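Local coordinates for uncharacterized protein AF_1382 (PDB 2QVO) that is of unknown function but has a winged-helix fold, the architecture of many archaeal and bacterial transcription regulators, and so may bind DNA, at residues I17-Y22 with K79-I84; V31-I36 with K69-T74. All blocks are in the same frame, centred on the assembly; numbering follows the deposited sequence.

Contact 1: residues I17-Y22 with K79-I84; sequences ILMTIY and KIAQQI
The methyl group of Ala-81 is the small bump that enters a hollow on helix 12-26 walled by Leu-18, Met-19 and Tyr-22. Tyr-22 forms one wall: its CB points toward helix 75-90 and, with CG anti to the backbone N (chi1 175°), the ring lies alongside Ala-81, CD1 3.5 Å from its CB. Farther out, the Tyr-22 and Gln-82 side chains cross at about a right angle, Tyr-22 OH 3.3 Å from Gln-82 CG. Met-19 closes another wall by bending at chi2 and chi3, which brings CE to 3.4 Å from Ala-81 O, while SD touches Ile-84 CG2 at 4.0 Å. Leu-18 sets its CD2 methyl against the neighbouring methyls of Ile-80 and Ile-84, 3.7 Å from Ile-84 CD1. An alanine in place of Tyr-22 would probably open a gap beside Ala-81 and leave Gln-82 CG without its packing partner. No hydrogen bond crosses the contact; this is apolar helix-helix packing at a steep crossing (-104°, axes 9.8 Å apart), joining the first long helix to the C-terminal one. Around it, Leu-73 of strand 68-73 packs on Leu-18 and Tyr-22, Met-59 on Leu-18 and Ile-80, and Phe-10 on Ile-84, while Ile-17 and Ile-21 reach from helix 12-26 to helix 44-56.

Contact 2: residues V31-I36 with K69-T74; sequences VYIQYI and KIIRLT
Val-31 O accepts a hydrogen bond from Ile-71 N at 2.9 Å (165° at the hydrogen). It pairs the short, weakly bonded strand 31-32 antiparallel with strand 68-73, as in winged-helix domains, where a brief third strand is added to the beta hairpin. The return connection passes through a water, which accepts from Val-31 N at 2.9 Å and donates to Ile-71 O at 2.8 Å, a water bridge in place of a direct return bond. On the other side of Tyr-32, Ile-33 N gives its hydrogen to Lys-69 O (3.1 Å, 160°). Because Tyr-32 is the N-cap, this amide belongs to the first turn of helix 33-39, where no preceding turn supplies an acceptor; the strand carbonyl does so instead.

Packing then follows on both faces of the sheet. Tyr-32 and Ile-70 lie side by side, pointing the same way, with CD1 of the ring 3.7 Å from Ile-70 CG1. On the face of Ile-71, toward the helices, Ile-33 straddles two partners: its CG2 lies beside Lys-69 CB, and its CB is 3.7 Å from Ile-71 CD1. Val-47 of helix 44-56 covers both Ile-33 and Ile-36. Ile-71 chi2 of 134° lies off the staggered positions, and it sets CD1 3.6 Å from Ile-36 CD1.

Along the chain, contact 2 is nested within the loop closed by contact 1: helix 12-26 is followed by strand 31-32, and strand 68-73 by helix 75-90. Their centres lie about 13 Å apart, on opposite sides of the chain's centre, yet they touch. Helix 12-26, part of contact 1, also packs against contact 2 through Ile-21 CG1, 3.6 Å from Ile-36 CD1. Contact 1 joins two helices, the first long one and the C-terminal one; contact 2 holds strand 31-32 and the start of helix 33-39 to the hairpin strand. Both lie within one domain whose winged-helix topology is consistent with DNA binding.

Contact 1: residues I17-Y22 with K79-I84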
ATOM      1  N   ILE A  17       3.858  -1.710   2.214  1.00 16.01           N
ATOM      2  CA  ILE A  17       2.394  -1.605   2.178  1.00 15.51           C
ATOM      3  C   ILE A  17       1.921  -1.000   0.848  1.00 15.53           C
ATOM      4  O   ILE A  17       1.038  -1.547   0.159  1.00 14.25           O
ATOM      5  CB  ILE A  17       1.852  -0.849   3.424  1.00 15.52           C
ATOM      6  CG1 ILE A  17       2.118  -1.701   4.672  1.00 15.86           C
ATOM      7  CG2 ILE A  17       0.350  -0.565   3.304  1.00 16.20           C
ATOM      8  CD1 ILE A  17       2.135  -0.928   5.978  1.00 13.50           C
ATOM      9  N   LEU A  18       2.538   0.117   0.470  1.00 14.63           N
ATOM     10  CA  LEU A  18       2.187   0.777  -0.773  1.00 14.31           C
ATOM     11  C   LEU A  18       2.366  -0.113  -1.998  1.00 14.03           C
ATOM     12  O   LEU A  18       1.486  -0.140  -2.867  1.00 14.84           O
ATOM     13  CB  LEU A  18       3.038   2.047  -0.947  1.00 14.16           C
ATOM     14  CG  LEU A  18       2.678   2.864  -2.187  1.00 15.87           C
ATOM     15  CD1 LEU A  18       1.245   3.388  -2.113  1.00 16.78           C
ATOM     16  CD2 LEU A  18       3.703   4.021  -2.377  1.00 13.82           C
ATOM     17  N   MET A  19       3.500  -0.809  -2.076  1.00 13.24           N
ATOM     18  CA  MET A  19       3.833  -1.597  -3.258  1.00 14.24           C
ATOM     19  C   MET A  19       2.972  -2.854  -3.269  1.00 13.86           C
ATOM     20  O   MET A  19       2.598  -3.318  -4.331  1.00 13.22           O
ATOM     21  CB  MET A  19       5.327  -1.932  -3.335  1.00 14.29           C
ATOM     22  CG  MET A  19       6.234  -0.657  -3.543  1.00 15.30           C
ATOM     23  SD  MET A  19       5.610   0.520  -4.746  1.00 19.57           S
ATOM     24  CE  MET A  19       6.085  -0.333  -6.240  1.00 20.96           C
ATOM     25  N   THR A  20       2.630  -3.361  -2.082  1.00 14.07           N
ATOM     26  CA  THR A  20       1.676  -4.494  -1.993  1.00 13.80           C
ATOM     27  C   THR A  20       0.313  -4.159  -2.585  1.00 13.86           C
ATOM     28  O   THR A  20      -0.256  -4.955  -3.344  1.00 14.14           O
ATOM     29  CB  THR A  20       1.504  -5.006  -0.531  1.00 14.12           C
ATOM     30  OG1 THR A  20       2.762  -5.498  -0.049  1.00 14.49           O
ATOM     31  CG2 THR A  20       0.478  -6.140  -0.474  1.00 13.54           C
ATOM     32  N   ILE A  21      -0.224  -2.991  -2.240  1.00 13.19           N
ATOM     33  CA  ILE A  21      -1.491  -2.527  -2.808  1.00 13.26           C
ATOM     34  C   ILE A  21      -1.358  -2.392  -4.323  1.00 14.21           C
ATOM     35  O   ILE A  21      -2.232  -2.816  -5.070  1.00 13.93           O
ATOM     36  CB  ILE A  21      -1.924  -1.167  -2.190  1.00 13.66           C
ATOM     37  CG1 ILE A  21      -2.054  -1.291  -0.666  1.00 12.15           C
ATOM     38  CG2 ILE A  21      -3.244  -0.641  -2.812  1.00 13.26           C
ATOM     39  CD1 ILE A  21      -2.156   0.067   0.056  1.00 13.68           C
ATOM     40  N   TYR A  22      -0.259  -1.783  -4.758  1.00 14.21           N
ATOM     41  CA  TYR A  22       0.015  -1.571  -6.173  1.00 15.35           C
ATOM     42  C   TYR A  22      -0.017  -2.891  -6.967  1.00 15.08           C
ATOM     43  O   TYR A  22      -0.801  -3.031  -7.926  1.00 15.58           O
ATOM     44  CB  TYR A  22       1.362  -0.847  -6.321  1.00 15.86           C
ATOM     45  CG  TYR A  22       1.821  -0.668  -7.752  1.00 17.52           C
ATOM     46  CD1 TYR A  22       1.244   0.303  -8.578  1.00 18.58           C
ATOM     47  CD2 TYR A  22       2.824  -1.476  -8.277  1.00 18.54           C
ATOM     48  CE1 TYR A  22       1.667   0.457  -9.904  1.00 20.72           C
ATOM     49  CE2 TYR A  22       3.259  -1.325  -9.596  1.00 21.84           C
ATOM     50  CZ  TYR A  22       2.679  -0.365 -10.394  1.00 19.79           C
ATOM     51  OH  TYR A  22       3.115  -0.243 -11.697  1.00 22.59           O
ATOM     52  N   LYS A  79       0.424   6.825  -9.298  1.00 17.84           N
ATOM     53  CA  LYS A  79       1.576   7.509  -9.902  1.00 18.52           C
ATOM     54  C   LYS A  79       2.826   7.356  -9.021  1.00 18.21           C
ATOM     55  O   LYS A  79       3.884   6.940  -9.487  1.00 18.56           O
ATOM     56  CB  LYS A  79       1.253   8.987 -10.085  1.00 19.20           C
ATOM     57  CG  LYS A  79       0.395   9.336 -11.305  1.00 21.87           C
ATOM     58  CD  LYS A  79       0.042  10.817 -11.232  1.00 26.09           C
ATOM     59  CE  LYS A  79      -0.420  11.390 -12.550  1.00 28.89           C
ATOM     60  NZ  LYS A  79      -0.622  12.865 -12.408  1.00 31.45           N
ATOM     61  N   ILE A  80       2.672   7.667  -7.740  1.00 17.85           N
ATOM     62  CA  ILE A  80       3.756   7.500  -6.761  1.00 17.22           C
ATOM     63  C   ILE A  80       4.302   6.065  -6.747  1.00 17.02           C
ATOM     64  O   ILE A  80       5.505   5.851  -6.864  1.00 16.29           O
ATOM     65  CB  ILE A  80       3.311   7.948  -5.357  1.00 17.39           C
ATOM     66  CG1 ILE A  80       3.114   9.469  -5.330  1.00 17.99           C
ATOM     67  CG2 ILE A  80       4.325   7.487  -4.269  1.00 16.89           C
ATOM     68  CD1 ILE A  80       2.396   9.982  -4.111  1.00 21.28           C
ATOM     69  N   ALA A  81       3.418   5.070  -6.637  1.00 17.15           N
ATOM     70  CA  ALA A  81       3.876   3.674  -6.642  1.00 17.47           C
ATOM     71  C   ALA A  81       4.655   3.307  -7.894  1.00 17.71           C
ATOM     72  O   ALA A  81       5.654   2.608  -7.823  1.00 17.33           O
ATOM     73  CB  ALA A  81       2.695   2.710  -6.445  1.00 17.47           C
ATOM     74  N   GLN A  82       4.179   3.755  -9.048  1.00 18.99           N
ATOM     75  CA  GLN A  82       4.844   3.472 -10.308  1.00 20.06           C
ATOM     76  C   GLN A  82       6.270   4.037 -10.356  1.00 20.00           C
ATOM     77  O   GLN A  82       7.196   3.371 -10.843  1.00 19.53           O
ATOM     78  CB  GLN A  82       3.997   4.001 -11.461  1.00 20.71           C
ATOM     79  CG  GLN A  82       2.828   3.082 -11.776  1.00 24.07           C
ATOM     80  CD  GLN A  82       1.792   3.692 -12.708  1.00 26.40           C
ATOM     81  OE1 GLN A  82       1.809   4.897 -12.999  1.00 29.02           O
ATOM     82  NE2 GLN A  82       0.879   2.854 -13.178  1.00 26.31           N
ATOM     83  N   GLN A  83       6.434   5.240  -9.814  1.00 20.41           N
ATOM     84  CA  GLN A  83       7.738   5.909  -9.757  1.00 20.37           C
ATOM     85  C   GLN A  83       8.676   5.216  -8.766  1.00 19.87           C
ATOM     86  O   GLN A  83       9.862   5.058  -9.036  1.00 19.39           O
ATOM     87  CB  GLN A  83       7.572   7.387  -9.401  1.00 21.37           C
ATOM     88  CG  GLN A  83       6.828   8.236 -10.440  1.00 24.95           C
ATOM     89  CD  GLN A  83       7.701   8.661 -11.613  0.90 29.30           C
ATOM     90  OE1 GLN A  83       8.826   9.148 -11.436  1.00 32.97           O
ATOM     91  NE2 GLN A  83       7.184   8.480 -12.824  0.80 30.69           N
ATOM     92  N   ILE A  84       8.135   4.761  -7.637  1.00 19.26           N
ATOM     93  CA  ILE A  84       8.926   3.992  -6.679  1.00 19.48           C
ATOM     94  C   ILE A  84       9.403   2.658  -7.287  1.00 20.09           C
ATOM     95  O   ILE A  84      10.552   2.244  -7.100  1.00 19.59           O
ATOM     96  CB  ILE A  84       8.167   3.767  -5.360  1.00 18.84           C
ATOM     97  CG1 ILE A  84       8.012   5.097  -4.606  1.00 19.34           C
ATOM     98  CG2 ILE A  84       8.895   2.730  -4.512  1.00 18.83           C
ATOM     99  CD1 ILE A  84       7.135   5.040  -3.355  1.00 19.82           C
TER

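Contact 2: residues V31-I36 with K69-T74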
ATOM      1  N   VAL A  31      -8.141  -5.217  -3.038  1.00 15.97           N
ATOM      2  CA  VAL A  31      -7.095  -5.283  -2.037  1.00 15.69           C
ATOM      3  C   VAL A  31      -7.713  -5.226  -0.650  1.00 16.31           C
ATOM      4  O   VAL A  31      -8.290  -4.228  -0.261  1.00 15.61           O
ATOM      5  CB  VAL A  31      -6.000  -4.170  -2.199  1.00 16.01           C
ATOM      6  CG1 VAL A  31      -4.828  -4.472  -1.261  1.00 14.50           C
ATOM      7  CG2 VAL A  31      -5.491  -4.111  -3.631  1.00 15.41           C
ATOM      8  N   TYR A  32      -7.584  -6.314   0.097  1.00 17.85           N
ATOM      9  CA  TYR A  32      -8.110  -6.354   1.461  1.00 18.94           C
ATOM     10  C   TYR A  32      -7.024  -6.064   2.461  1.00 18.82           C
ATOM     11  O   TYR A  32      -5.904  -6.531   2.316  1.00 18.97           O
ATOM     12  CB  TYR A  32      -8.692  -7.737   1.742  1.00 19.56           C
ATOM     13  CG  TYR A  32      -9.657  -8.195   0.677  1.00 20.08           C
ATOM     14  CD1 TYR A  32     -10.850  -7.520   0.472  1.00 19.52           C
ATOM     15  CD2 TYR A  32      -9.363  -9.289  -0.140  1.00 20.38           C
ATOM     16  CE1 TYR A  32     -11.743  -7.917  -0.494  1.00 22.18           C
ATOM     17  CE2 TYR A  32     -10.254  -9.704  -1.123  1.00 22.64           C
ATOM     18  CZ  TYR A  32     -11.448  -9.013  -1.288  1.00 22.08           C
ATOM     19  OH  TYR A  32     -12.352  -9.389  -2.246  1.00 23.21           O
ATOM     20  N   ILE A  33      -7.369  -5.334   3.519  1.00 20.37           N
ATOM     21  CA  ILE A  33      -6.385  -4.999   4.542  1.00 21.33           C
ATOM     22  C   ILE A  33      -5.743  -6.249   5.136  1.00 21.96           C
ATOM     23  O   ILE A  33      -4.558  -6.242   5.428  1.00 21.86           O
ATOM     24  CB  ILE A  33      -6.970  -4.072   5.645  1.00 21.69           C
ATOM     25  CG1 ILE A  33      -5.836  -3.257   6.292  1.00 22.96           C
ATOM     26  CG2 ILE A  33      -7.790  -4.863   6.646  1.00 22.81           C
ATOM     27  CD1 ILE A  33      -6.245  -1.863   6.779  1.00 24.86           C
ATOM     28  N   GLN A  34      -6.537  -7.318   5.264  1.00 22.50           N
ATOM     29  CA  GLN A  34      -6.087  -8.615   5.783  1.00 23.43           C
ATOM     30  C   GLN A  34      -4.991  -9.225   4.900  1.00 22.97           C
ATOM     31  O   GLN A  34      -4.012  -9.767   5.405  1.00 23.63           O
ATOM     32  CB  GLN A  34      -7.278  -9.594   5.875  1.00 24.04           C
ATOM     33  CG  GLN A  34      -8.464  -9.129   6.734  1.00 26.38           C
ATOM     34  CD  GLN A  34      -9.376  -8.097   6.073  0.80 29.13           C
ATOM     35  OE1 GLN A  34      -9.390  -7.950   4.861  1.00 31.11           O
ATOM     36  NE2 GLN A  34     -10.156  -7.379   6.891  0.60 30.92           N
ATOM     37  N   TYR A  35      -5.166  -9.121   3.586  1.00 22.02           N
ATOM     38  CA  TYR A  35      -4.168  -9.596   2.635  1.00 21.38           C
ATOM     39  C   TYR A  35      -2.848  -8.813   2.724  1.00 20.36           C
ATOM     40  O   TYR A  35      -1.763  -9.414   2.724  1.00 20.17           O
ATOM     41  CB  TYR A  35      -4.712  -9.557   1.204  1.00 22.11           C
ATOM     42  CG  TYR A  35      -3.630  -9.714   0.162  1.00 22.73           C
ATOM     43  CD1 TYR A  35      -3.170 -10.972  -0.207  1.00 22.49           C
ATOM     44  CD2 TYR A  35      -3.039  -8.592  -0.428  1.00 23.25           C
ATOM     45  CE1 TYR A  35      -2.166 -11.114  -1.161  1.00 22.97           C
ATOM     46  CE2 TYR A  35      -2.032  -8.723  -1.370  1.00 23.86           C
ATOM     47  CZ  TYR A  35      -1.596  -9.981  -1.726  1.00 23.02           C
ATOM     48  OH  TYR A  35      -0.602 -10.092  -2.667  1.00 24.95           O
ATOM     49  N   ILE A  36      -2.932  -7.484   2.782  1.00 19.46           N
ATOM     50  CA  ILE A  36      -1.727  -6.658   2.932  1.00 18.59           C
ATOM     51  C   ILE A  36      -0.940  -7.117   4.147  1.00 19.23           C
ATOM     52  O   ILE A  36       0.273  -7.320   4.074  1.00 17.85           O
ATOM     53  CB  ILE A  36      -2.050  -5.154   3.044  1.00 18.23           C
ATOM     54  CG1 ILE A  36      -2.776  -4.655   1.788  1.00 17.86           C
ATOM     55  CG2 ILE A  36      -0.758  -4.336   3.237  1.00 17.76           C
ATOM     56  CD1 ILE A  36      -3.436  -3.285   1.991  1.00 16.79           C
ATOM     57  N   LYS A  69     -12.433  -4.570   4.966  1.00 22.15           N
ATOM     58  CA  LYS A  69     -11.882  -3.275   4.542  1.00 21.75           C
ATOM     59  C   LYS A  69     -11.166  -3.430   3.205  1.00 19.62           C
ATOM     60  O   LYS A  69     -10.239  -4.231   3.081  1.00 19.04           O
ATOM     61  CB  LYS A  69     -10.935  -2.688   5.601  1.00 22.06           C
ATOM     62  CG  LYS A  69     -10.679  -1.189   5.396  1.00 23.65           C
ATOM     63  CD  LYS A  69     -10.104  -0.487   6.633  1.00 24.70           C
ATOM     64  CE  LYS A  69     -10.046   1.023   6.394  1.00 27.17           C
ATOM     65  NZ  LYS A  69      -9.199   1.763   7.356  1.00 30.84           N
ATOM     66  N   ILE A  70     -11.613  -2.666   2.211  1.00 18.34           N
ATOM     67  CA  ILE A  70     -11.012  -2.696   0.881  1.00 17.47           C
ATOM     68  C   ILE A  70     -10.281  -1.375   0.617  1.00 17.94           C
ATOM     69  O   ILE A  70     -10.796  -0.298   0.901  1.00 17.13           O
ATOM     70  CB  ILE A  70     -12.060  -2.939  -0.210  1.00 17.31           C
ATOM     71  CG1 ILE A  70     -12.707  -4.319  -0.003  1.00 17.86           C
ATOM     72  CG2 ILE A  70     -11.420  -2.844  -1.611  1.00 17.26           C
ATOM     73  CD1 ILE A  70     -13.848  -4.608  -0.946  1.00 19.95           C
ATOM     74  N   ILE A  71      -9.074  -1.488   0.081  1.00 17.64           N
ATOM     75  CA  ILE A  71      -8.211  -0.324  -0.129  1.00 18.34           C
ATOM     76  C   ILE A  71      -7.922  -0.190  -1.620  1.00 19.31           C
ATOM     77  O   ILE A  71      -7.555  -1.165  -2.263  1.00 18.97           O
ATOM     78  CB  ILE A  71      -6.923  -0.492   0.675  1.00 18.49           C
ATOM     79  CG1 ILE A  71      -7.270  -0.584   2.168  1.00 19.26           C
ATOM     80  CG2 ILE A  71      -5.970   0.675   0.414  1.00 18.05           C
ATOM     81  CD1 ILE A  71      -6.583  -1.678   2.882  1.00 21.57           C
ATOM     82  N   ARG A  72      -8.089   1.010  -2.168  1.00 20.39           N
ATOM     83  CA  ARG A  72      -7.749   1.253  -3.574  1.00 22.01           C
ATOM     84  C   ARG A  72      -6.857   2.484  -3.693  1.00 21.49           C
ATOM     85  O   ARG A  72      -7.061   3.455  -2.968  1.00 21.48           O
ATOM     86  CB  ARG A  72      -9.007   1.411  -4.431  1.00 22.08           C
ATOM     87  CG  ARG A  72      -9.767   2.738  -4.269  1.00 24.06           C
ATOM     88  CD  ARG A  72     -10.902   2.850  -5.273  1.00 25.29           C
ATOM     89  NE  ARG A  72     -11.621   1.575  -5.324  1.00 31.76           N
ATOM     90  CZ  ARG A  72     -12.619   1.242  -4.509  1.00 33.57           C
ATOM     91  NH1 ARG A  72     -13.058   2.107  -3.594  1.00 33.95           N
ATOM     92  NH2 ARG A  72     -13.188   0.046  -4.624  1.00 33.27           N
ATOM     93  N   LEU A  73      -5.878   2.429  -4.593  1.00 21.11           N
ATOM     94  CA  LEU A  73      -5.023   3.595  -4.875  1.00 21.25           C
ATOM     95  C   LEU A  73      -5.799   4.654  -5.622  1.00 21.22           C
ATOM     96  O   LEU A  73      -6.567   4.339  -6.537  1.00 21.86           O
ATOM     97  CB  LEU A  73      -3.794   3.203  -5.710  1.00 21.86           C
ATOM     98  CG  LEU A  73      -2.676   2.412  -5.019  1.00 20.67           C
ATOM     99  CD1 LEU A  73      -1.626   1.985  -6.014  1.00 23.56           C
ATOM    100  CD2 LEU A  73      -2.047   3.211  -3.891  1.00 22.54           C
ATOM    101  N   THR A  74      -5.601   5.910  -5.229  1.00 21.35           N
ATOM    102  CA  THR A  74      -6.092   7.037  -6.006  1.00 20.82           C
ATOM    103  C   THR A  74      -5.145   7.199  -7.191  1.00 21.28           C
ATOM    104  O   THR A  74      -4.108   6.540  -7.247  1.00 19.45           O
ATOM    105  CB  THR A  74      -6.109   8.327  -5.183  1.00 21.42           C
ATOM    106  OG1 THR A  74      -4.780   8.603  -4.711  1.00 20.74           O
ATOM    107  CG2 THR A  74      -7.074   8.199  -4.001  1.00 21.30           C
TER
HETATM  108  O   HOH W   1      -8.858  -2.651  -4.252  1.00 14.88           O